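Long-range contacts in uncharacterized protein (Bacteroides ovatus, PDB 4FS7), which is of unknown function but, as an extracellular leucine-rich repeat protein of the BspA type, probably binds other proteins through its elongated repeat surface: residues A[309-314]-A[337-342]; A[322-327]-A[345-350]. All blocks are in the same frame, centred on the assembly; numbering follows the deposited sequence.

Interaction 1: residues A[309-314]-A[337-342]; sequences KFIGEE and RSFRGC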
ATOM      1  N   LYS A 309       1.657   9.653  27.615  1.00 11.86           N
ATOM      2  CA  LYS A 309       1.354   9.108  28.927  1.00 12.30           C
ATOM      3  C   LYS A 309       1.406   7.608  29.092  1.00 12.06           C
ATOM      4  O   LYS A 309       1.438   7.104  30.204  1.00 12.46           O
ATOM      5  CB  LYS A 309      -0.011   9.618  29.382  1.00 15.05           C
ATOM      6  CG  LYS A 309      -0.004  11.180  29.540  1.00 21.24           C
ATOM      7  CD  LYS A 309      -1.257  11.799  30.098  1.00 25.24           C
ATOM      8  CE  LYS A 309      -1.160  13.349  29.950  1.00 28.40           C
ATOM      9  NZ  LYS A 309      -2.291  14.052  30.605  1.00 31.09           N
ATOM     10  N   PHE A 310       1.439   6.872  27.990  1.00 12.25           N
ATOM     11  CA  PHE A 310       1.478   5.396  28.034  1.00 11.19           C
ATOM     12  C   PHE A 310       2.456   4.861  27.027  1.00 10.41           C
ATOM     13  O   PHE A 310       2.430   5.259  25.854  1.00 12.83           O
ATOM     14  CB  PHE A 310       0.105   4.802  27.756  1.00 11.74           C
ATOM     15  CG  PHE A 310      -0.947   5.304  28.695  1.00 14.04           C
ATOM     16  CD1 PHE A 310      -1.650   6.489  28.448  1.00 15.83           C
ATOM     17  CD2 PHE A 310      -1.195   4.640  29.877  1.00 15.09           C
ATOM     18  CE1 PHE A 310      -2.599   6.975  29.356  1.00 18.61           C
ATOM     19  CE2 PHE A 310      -2.150   5.095  30.769  1.00 18.07           C
ATOM     20  CZ  PHE A 310      -2.844   6.278  30.512  1.00 19.83           C
ATOM     21  N   ILE A 311       3.310   3.936  27.446  1.00  9.84           N
ATOM     22  CA  ILE A 311       4.237   3.245  26.555  1.00  9.32           C
ATOM     23  C   ILE A 311       3.746   1.797  26.419  1.00  9.49           C
ATOM     24  O   ILE A 311       3.739   1.039  27.385  1.00 10.12           O
ATOM     25  CB  ILE A 311       5.701   3.211  27.079  0.60 10.88           C
ATOM     26  CG1 ILE A 311       6.172   4.593  27.577  0.60 14.26           C
ATOM     27  CG2 ILE A 311       6.623   2.608  25.981  0.60 10.48           C
ATOM     28  CD1 ILE A 311       6.205   5.644  26.468  0.60 16.25           C
ATOM     29  N   GLY A 312       3.267   1.435  25.228  1.00  9.36           N
ATOM     30  CA  GLY A 312       2.660   0.186  25.002  1.00  9.90           C
ATOM     31  C   GLY A 312       3.555  -1.015  25.084  1.00  8.78           C
ATOM     32  O   GLY A 312       4.769  -0.919  24.983  1.00  9.26           O
ATOM     33  N   GLU A 313       2.919  -2.171  25.169  1.00  9.48           N
ATOM     34  CA  GLU A 313       3.585  -3.451  25.153  1.00  8.31           C
ATOM     35  C   GLU A 313       4.562  -3.569  23.996  1.00  7.88           C
ATOM     36  O   GLU A 313       4.231  -3.294  22.837  1.00  9.04           O
ATOM     37  CB  GLU A 313       2.521  -4.545  25.074  0.50 10.34           C
ATOM     38  CG  GLU A 313       3.013  -5.929  25.325  0.50 11.31           C
ATOM     39  CD  GLU A 313       1.945  -6.915  25.850  0.50 13.26           C
ATOM     40  OE1 GLU A 313       1.092  -6.602  26.749  0.50 11.90           O
ATOM     41  OE2 GLU A 313       2.042  -8.075  25.411  0.50 14.17           O
ATOM     42  N   GLU A 314       5.810  -3.985  24.265  1.00  7.89           N
ATOM     43  CA  GLU A 314       6.839  -4.226  23.265  1.00  7.36           C
ATOM     44  C   GLU A 314       7.134  -2.991  22.400  1.00  7.93           C
ATOM     45  O   GLU A 314       7.734  -3.124  21.325  1.00  8.74           O
ATOM     46  CB  GLU A 314       6.474  -5.409  22.344  1.00  8.59           C
ATOM     47  CG  GLU A 314       6.415  -6.753  23.040  1.00  9.62           C
ATOM     48  CD  GLU A 314       6.000  -7.879  22.113  1.00 13.13           C
ATOM     49  OE1 GLU A 314       6.091  -7.724  20.874  1.00 14.07           O
ATOM     50  OE2 GLU A 314       5.597  -8.933  22.648  1.00 16.69           O
ATOM     51  N   ARG A 337       7.326  -5.970  28.381  1.00  7.23           N
ATOM     52  CA  ARG A 337       8.419  -6.082  27.406  1.00  7.79           C
ATOM     53  C   ARG A 337       8.643  -4.773  26.657  1.00  7.57           C
ATOM     54  O   ARG A 337       9.257  -4.777  25.603  1.00  7.95           O
ATOM     55  CB  ARG A 337       8.152  -7.226  26.443  1.00  8.35           C
ATOM     56  CG  ARG A 337       8.327  -8.594  27.091  1.00  9.15           C
ATOM     57  CD  ARG A 337       7.788  -9.771  26.249  1.00 10.85           C
ATOM     58  NE  ARG A 337       8.411  -9.835  24.930  1.00 10.00           N
ATOM     59  CZ  ARG A 337       8.259 -10.880  24.123  1.00 12.43           C
ATOM     60  NH1 ARG A 337       7.514 -11.915  24.485  1.00 14.43           N
ATOM     61  NH2 ARG A 337       8.800 -10.873  22.918  1.00 12.81           N
ATOM     62  N   SER A 338       8.277  -3.617  27.229  1.00  7.69           N
ATOM     63  CA  SER A 338       8.403  -2.388  26.439  0.75  7.85           C
ATOM     64  C   SER A 338       9.799  -2.007  26.029  1.00  7.57           C
ATOM     65  O   SER A 338       9.964  -1.382  24.984  1.00  8.40           O
ATOM     66  CB  SER A 338       7.725  -1.207  27.157  0.75  9.24           C
ATOM     67  OG  SER A 338       6.305  -1.297  27.178  0.75  9.66           O
ATOM     68  N   PHE A 339      10.807  -2.363  26.850  1.00  7.98           N
ATOM     69  CA  PHE A 339      12.210  -2.129  26.520  1.00  7.98           C
ATOM     70  C   PHE A 339      12.990  -3.443  26.540  1.00  8.10           C
ATOM     71  O   PHE A 339      14.197  -3.435  26.691  1.00  8.97           O
ATOM     72  CB  PHE A 339      12.832  -1.083  27.479  1.00  8.40           C
ATOM     73  CG  PHE A 339      12.188   0.275  27.361  1.00  8.23           C
ATOM     74  CD1 PHE A 339      12.661   1.179  26.413  1.00  9.82           C
ATOM     75  CD2 PHE A 339      11.116   0.641  28.122  1.00  8.62           C
ATOM     76  CE1 PHE A 339      12.062   2.414  26.288  1.00 10.84           C
ATOM     77  CE2 PHE A 339      10.496   1.898  27.992  1.00 10.71           C
ATOM     78  CZ  PHE A 339      10.997   2.781  27.076  1.00 10.89           C
ATOM     79  N   ARG A 340      12.324  -4.560  26.286  1.00  7.98           N
ATOM     80  CA  ARG A 340      13.004  -5.824  26.308  1.00  7.40           C
ATOM     81  C   ARG A 340      14.081  -5.824  25.237  1.00  8.82           C
ATOM     82  O   ARG A 340      13.870  -5.434  24.080  1.00  8.93           O
ATOM     83  CB  ARG A 340      12.044  -6.993  26.075  1.00  8.95           C
ATOM     84  CG  ARG A 340      12.781  -8.344  25.917  1.00 11.52           C
ATOM     85  CD  ARG A 340      11.864  -9.532  25.899  1.00 13.94           C
ATOM     86  NE  ARG A 340      12.641 -10.770  25.829  1.00 17.52           N
ATOM     87  CZ  ARG A 340      12.851 -11.503  24.755  1.00 18.83           C
ATOM     88  NH1 ARG A 340      12.382 -11.150  23.563  1.00 21.06           N
ATOM     89  NH2 ARG A 340      13.591 -12.586  24.867  1.00 19.97           N
ATOM     90  N   GLY A 341      15.257  -6.335  25.588  1.00  8.81           N
ATOM     91  CA  GLY A 341      16.313  -6.485  24.629  1.00  8.60           C
ATOM     92  C   GLY A 341      16.946  -5.187  24.169  1.00  9.42           C
ATOM     93  O   GLY A 341      17.667  -5.169  23.165  1.00 10.28           O
ATOM     94  N   CYS A 342      16.757  -4.102  24.914  1.00  9.27           N
ATOM     95  CA  CYS A 342      17.444  -2.842  24.604  1.00  8.82           C
ATOM     96  C   CYS A 342      18.825  -2.907  25.246  1.00  9.51           C
ATOM     97  O   CYS A 342      19.071  -2.361  26.348  1.00  9.74           O
ATOM     98  CB  CYS A 342      16.655  -1.646  25.118  1.00  9.19           C
ATOM     99  SG  CYS A 342      15.135  -1.371  24.084  1.00  9.67           S
TER
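S338 forms the tight heart of this contact. Its side chain, with OG anti to the carbonyl carbon (chi1 -70°), reaches the backbone of 309-314, and OG donates a hydrogen bond of 2.7 Å to G312 O. The hydroxyl comes from above the carbonyl plane, 56° out of it, and so misses the lone pairs. The same OG also lies in a weak hydrogen bond with G335 O. Inward of S338 the packing is apolar: I311 CG2, anti to its backbone N, lies 4.1 Å from S338 CB and meets the F339 ring obliquely, 4.4 Å from CE2. That ring meets those of F316 and F362 nearly parallel, one phenylalanine from each neighbouring coil, the recurrent aromatic core position of BspA-type leucine-rich repeats. The type I turn from R337 to R340 carries S338 and F339 inward while R337 stays partly exposed. Here the contact loosens. E314 and R337 run side by side, and E314 OE2 sits over the centre of one guanidinium face, 3.6 Å above its plane. With OE2 out of that plane, no N-H points at it; the two flat groups lie 22° apart, and OE2 to R337 NE is a long salt bridge of 3.7 Å, charge alone. R337 has its stronger partner in E317, whose OE1 meets NE. At the backbone, E314 CA makes a CA-H...O contact of 3.4 Å with R337 O.

Interaction 2: residues A[322-327]-A[345-350]; sequences LVSIDL and LSNINF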
ATOM      1  N   LEU A 322      19.622   2.046  21.383  1.00  8.82           N
ATOM      2  CA  LEU A 322      19.100   3.144  22.172  1.00  9.11           C
ATOM      3  C   LEU A 322      19.792   3.171  23.542  1.00  9.81           C
ATOM      4  O   LEU A 322      19.723   2.208  24.274  1.00 11.64           O
ATOM      5  CB  LEU A 322      17.598   2.932  22.379  1.00 11.27           C
ATOM      6  CG  LEU A 322      16.828   4.034  23.131  1.00 12.69           C
ATOM      7  CD1 LEU A 322      16.945   5.402  22.350  1.00 14.97           C
ATOM      8  CD2 LEU A 322      15.386   3.580  23.381  1.00 16.79           C
ATOM      9  N   VAL A 323      20.442   4.285  23.861  1.00 10.44           N
ATOM     10  CA  VAL A 323      21.247   4.418  25.079  1.00 11.18           C
ATOM     11  C   VAL A 323      20.500   5.188  26.142  1.00 10.00           C
ATOM     12  O   VAL A 323      20.590   4.882  27.352  1.00 10.57           O
ATOM     13  CB  VAL A 323      22.583   5.134  24.733  1.00 11.54           C
ATOM     14  CG1 VAL A 323      23.290   5.577  26.051  1.00 13.62           C
ATOM     15  CG2 VAL A 323      23.441   4.202  23.971  1.00 13.30           C
ATOM     16  N   SER A 324      19.779   6.220  25.739  1.00 11.45           N
ATOM     17  CA  SER A 324      19.061   7.127  26.662  1.00 13.93           C
ATOM     18  C   SER A 324      17.639   7.333  26.200  1.00 13.71           C
ATOM     19  O   SER A 324      17.394   7.503  24.989  1.00 16.00           O
ATOM     20  CB  SER A 324      19.736   8.505  26.719  1.00 17.75           C
ATOM     21  OG  SER A 324      21.119   8.378  27.021  1.00 17.84           O
ATOM     22  N   ILE A 325      16.728   7.427  27.152  1.00 12.88           N
ATOM     23  CA  ILE A 325      15.404   7.930  26.876  1.00 13.31           C
ATOM     24  C   ILE A 325      14.860   8.673  28.104  1.00 14.52           C
ATOM     25  O   ILE A 325      14.981   8.207  29.256  1.00 14.17           O
ATOM     26  CB  ILE A 325      14.456   6.855  26.355  1.00 13.63           C
ATOM     27  CG1 ILE A 325      13.158   7.456  25.773  1.00 14.25           C
ATOM     28  CG2 ILE A 325      14.170   5.817  27.488  1.00 14.99           C
ATOM     29  CD1 ILE A 325      12.233   6.415  25.108  1.00 15.35           C
ATOM     30  N   ASP A 326      14.377   9.874  27.829  1.00 14.83           N
ATOM     31  CA  ASP A 326      13.762  10.737  28.837  1.00 14.66           C
ATOM     32  C   ASP A 326      12.281  10.504  28.780  1.00 14.82           C
ATOM     33  O   ASP A 326      11.616  10.858  27.805  1.00 17.67           O
ATOM     34  CB  ASP A 326      14.168  12.186  28.559  1.00 16.81           C
ATOM     35  CG  ASP A 326      13.589  13.196  29.542  1.00 22.54           C
ATOM     36  OD1 ASP A 326      13.274  12.826  30.674  1.00 24.34           O
ATOM     37  OD2 ASP A 326      13.495  14.385  29.157  1.00 30.61           O
ATOM     38  N   LEU A 327      11.749   9.865  29.802  1.00 14.06           N
ATOM     39  CA  LEU A 327      10.302   9.634  29.920  1.00 14.23           C
ATOM     40  C   LEU A 327       9.696  10.914  30.457  1.00 15.56           C
ATOM     41  O   LEU A 327      10.171  11.447  31.469  1.00 17.11           O
ATOM     42  CB  LEU A 327       9.997   8.472  30.847  1.00 14.74           C
ATOM     43  CG  LEU A 327      10.482   7.097  30.355  1.00 14.95           C
ATOM     44  CD1 LEU A 327       9.924   6.022  31.306  1.00 14.54           C
ATOM     45  CD2 LEU A 327      10.127   6.837  28.901  1.00 18.08           C
ATOM     46  N   LEU A 345      20.713   0.264  26.514  1.00  9.55           N
ATOM     47  CA  LEU A 345      19.978   1.236  27.311  1.00  9.51           C
ATOM     48  C   LEU A 345      20.690   1.397  28.655  1.00 10.27           C
ATOM     49  O   LEU A 345      20.823   0.444  29.404  1.00 11.71           O
ATOM     50  CB  LEU A 345      18.530   0.802  27.515  1.00 10.27           C
ATOM     51  CG  LEU A 345      17.636   1.755  28.270  1.00 10.60           C
ATOM     52  CD1 LEU A 345      17.522   3.094  27.545  1.00 12.36           C
ATOM     53  CD2 LEU A 345      16.304   1.107  28.525  1.00 12.30           C
ATOM     54  N   SER A 346      21.062   2.635  28.973  1.00 11.12           N
ATOM     55  CA  SER A 346      21.814   2.959  30.183  0.50 11.72           C
ATOM     56  C   SER A 346      21.139   4.027  31.019  1.00 12.10           C
ATOM     57  O   SER A 346      21.273   4.023  32.235  1.00 13.95           O
ATOM     58  CB  SER A 346      23.214   3.448  29.798  0.50 12.89           C
ATOM     59  OG  SER A 346      23.937   3.856  30.949  0.50 17.63           O
ATOM     60  N   ASN A 347      20.471   4.964  30.385  1.00 12.00           N
ATOM     61  CA  ASN A 347      19.902   6.146  31.023  1.00 13.43           C
ATOM     62  C   ASN A 347      18.415   6.226  30.788  1.00 13.40           C
ATOM     63  O   ASN A 347      17.997   6.504  29.669  1.00 15.10           O
ATOM     64  CB  ASN A 347      20.559   7.414  30.484  1.00 16.02           C
ATOM     65  CG  ASN A 347      22.036   7.316  30.483  1.00 18.66           C
ATOM     66  OD1 ASN A 347      22.636   7.140  31.553  1.00 22.54           O
ATOM     67  ND2 ASN A 347      22.660   7.433  29.305  1.00 18.14           N
ATOM     68  N   ILE A 348      17.633   5.992  31.828  1.00 13.50           N
ATOM     69  CA  ILE A 348      16.193   6.115  31.787  1.00 13.18           C
ATOM     70  C   ILE A 348      15.734   6.559  33.157  1.00 13.32           C
ATOM     71  O   ILE A 348      16.198   6.041  34.171  1.00 14.62           O
ATOM     72  CB  ILE A 348      15.508   4.823  31.280  1.00 13.59           C
ATOM     73  CG1 ILE A 348      14.001   5.061  31.146  1.00 12.49           C
ATOM     74  CG2 ILE A 348      15.851   3.613  32.187  1.00 16.13           C
ATOM     75  CD1 ILE A 348      13.278   3.911  30.395  1.00 13.54           C
ATOM     76  N   ASN A 349      14.827   7.519  33.156  1.00 13.47           N
ATOM     77  CA  ASN A 349      14.186   8.005  34.359  1.00 13.25           C
ATOM     78  C   ASN A 349      12.793   7.447  34.548  1.00 14.29           C
ATOM     79  O   ASN A 349      12.132   7.067  33.567  1.00 15.65           O
ATOM     80  CB  ASN A 349      14.075   9.533  34.319  1.00 14.06           C
ATOM     81  CG  ASN A 349      13.237  10.011  33.157  1.00 13.92           C
ATOM     82  OD1 ASN A 349      13.492   9.668  32.007  1.00 16.59           O
ATOM     83  ND2 ASN A 349      12.210  10.767  33.450  1.00 16.15           N
ATOM     84  N   PHE A 350      12.342   7.433  35.796  1.00 12.58           N
ATOM     85  CA  PHE A 350      11.051   6.911  36.167  1.00 14.12           C
ATOM     86  C   PHE A 350      10.263   7.985  36.883  1.00 16.49           C
ATOM     87  O   PHE A 350      10.394   8.172  38.105  1.00 17.29           O
ATOM     88  CB  PHE A 350      11.254   5.671  37.010  1.00 13.92           C
ATOM     89  CG  PHE A 350      11.878   4.581  36.220  1.00 13.53           C
ATOM     90  CD1 PHE A 350      11.107   3.777  35.391  1.00 15.36           C
ATOM     91  CD2 PHE A 350      13.235   4.385  36.197  1.00 14.66           C
ATOM     92  CE1 PHE A 350      11.714   2.805  34.624  1.00 16.36           C
ATOM     93  CE2 PHE A 350      13.848   3.385  35.415  1.00 15.28           C
ATOM     94  CZ  PHE A 350      13.054   2.592  34.616  1.00 13.85           C
TER
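N349 grips the backbone of L327 with both ends of its amide. OD1 accepts from L327 N at 2.8 Å on a lone pair, and ND2 donates to L327 O at 2.9 Å, with that oxygen 9° from the amide plane. Two bonds to one residue fix the rotation of the group, whose CG sits between backbone N and carbonyl carbon (chi1 61°). An alanine here removes both amide partners of L327 N and O and would probably loosen this end of the pairing. Farther back the main chains run parallel: I325 N bonds N347 O at 3.0 Å, and V323 O accepts from S346 N and N347 N, the first on a lone pair, the second nearly along the C=O axis. This is the stacking of equivalent short, weakly bonded strands in successive coils of a leucine-rich repeat solenoid, with an asparagine taking over where backbone pairing ends. On the face of S324 and N347, N347 ND2 points straight at S324 OG (2.9 Å, 163° at the hydrogen); V323 CG1 of the preceding loop lies alongside the same nitrogen. I325 and I348 share a face side by side, I325 CG2 resting 3.6 Å from I348 CD1; the L327 side chain crosses I348 obliquely, CD1 to CD1 4.1 Å. Behind them, V302 and L304 back I325, I334 and L304 pack on L327, and F362 and L368 support I348.

In the fold
Both interactions lie in the same BspA-type repeat region, near the C-terminal end of the elongated chain, with centres about 12 Å apart. Along the sequence their segments alternate, 309-314, 322-327, 337-342 and 345-350. Interaction 2 pairs equivalent strands, 324-325 and 347-348, of successive coils, whereas interaction 1 sets the strand 310-311 end of one coil against the loop after strand 333-334 in the next; these last two strands belong to the four-strand parallel sheet 287-288 to 356-357. The interactions meet in the interior, where the F339 ring of interaction 1 packs on I325 CD1, I348 CD1 and L345 CD2 of interaction 2. Different parts of successive coils thus share one continuous hydrophobic core.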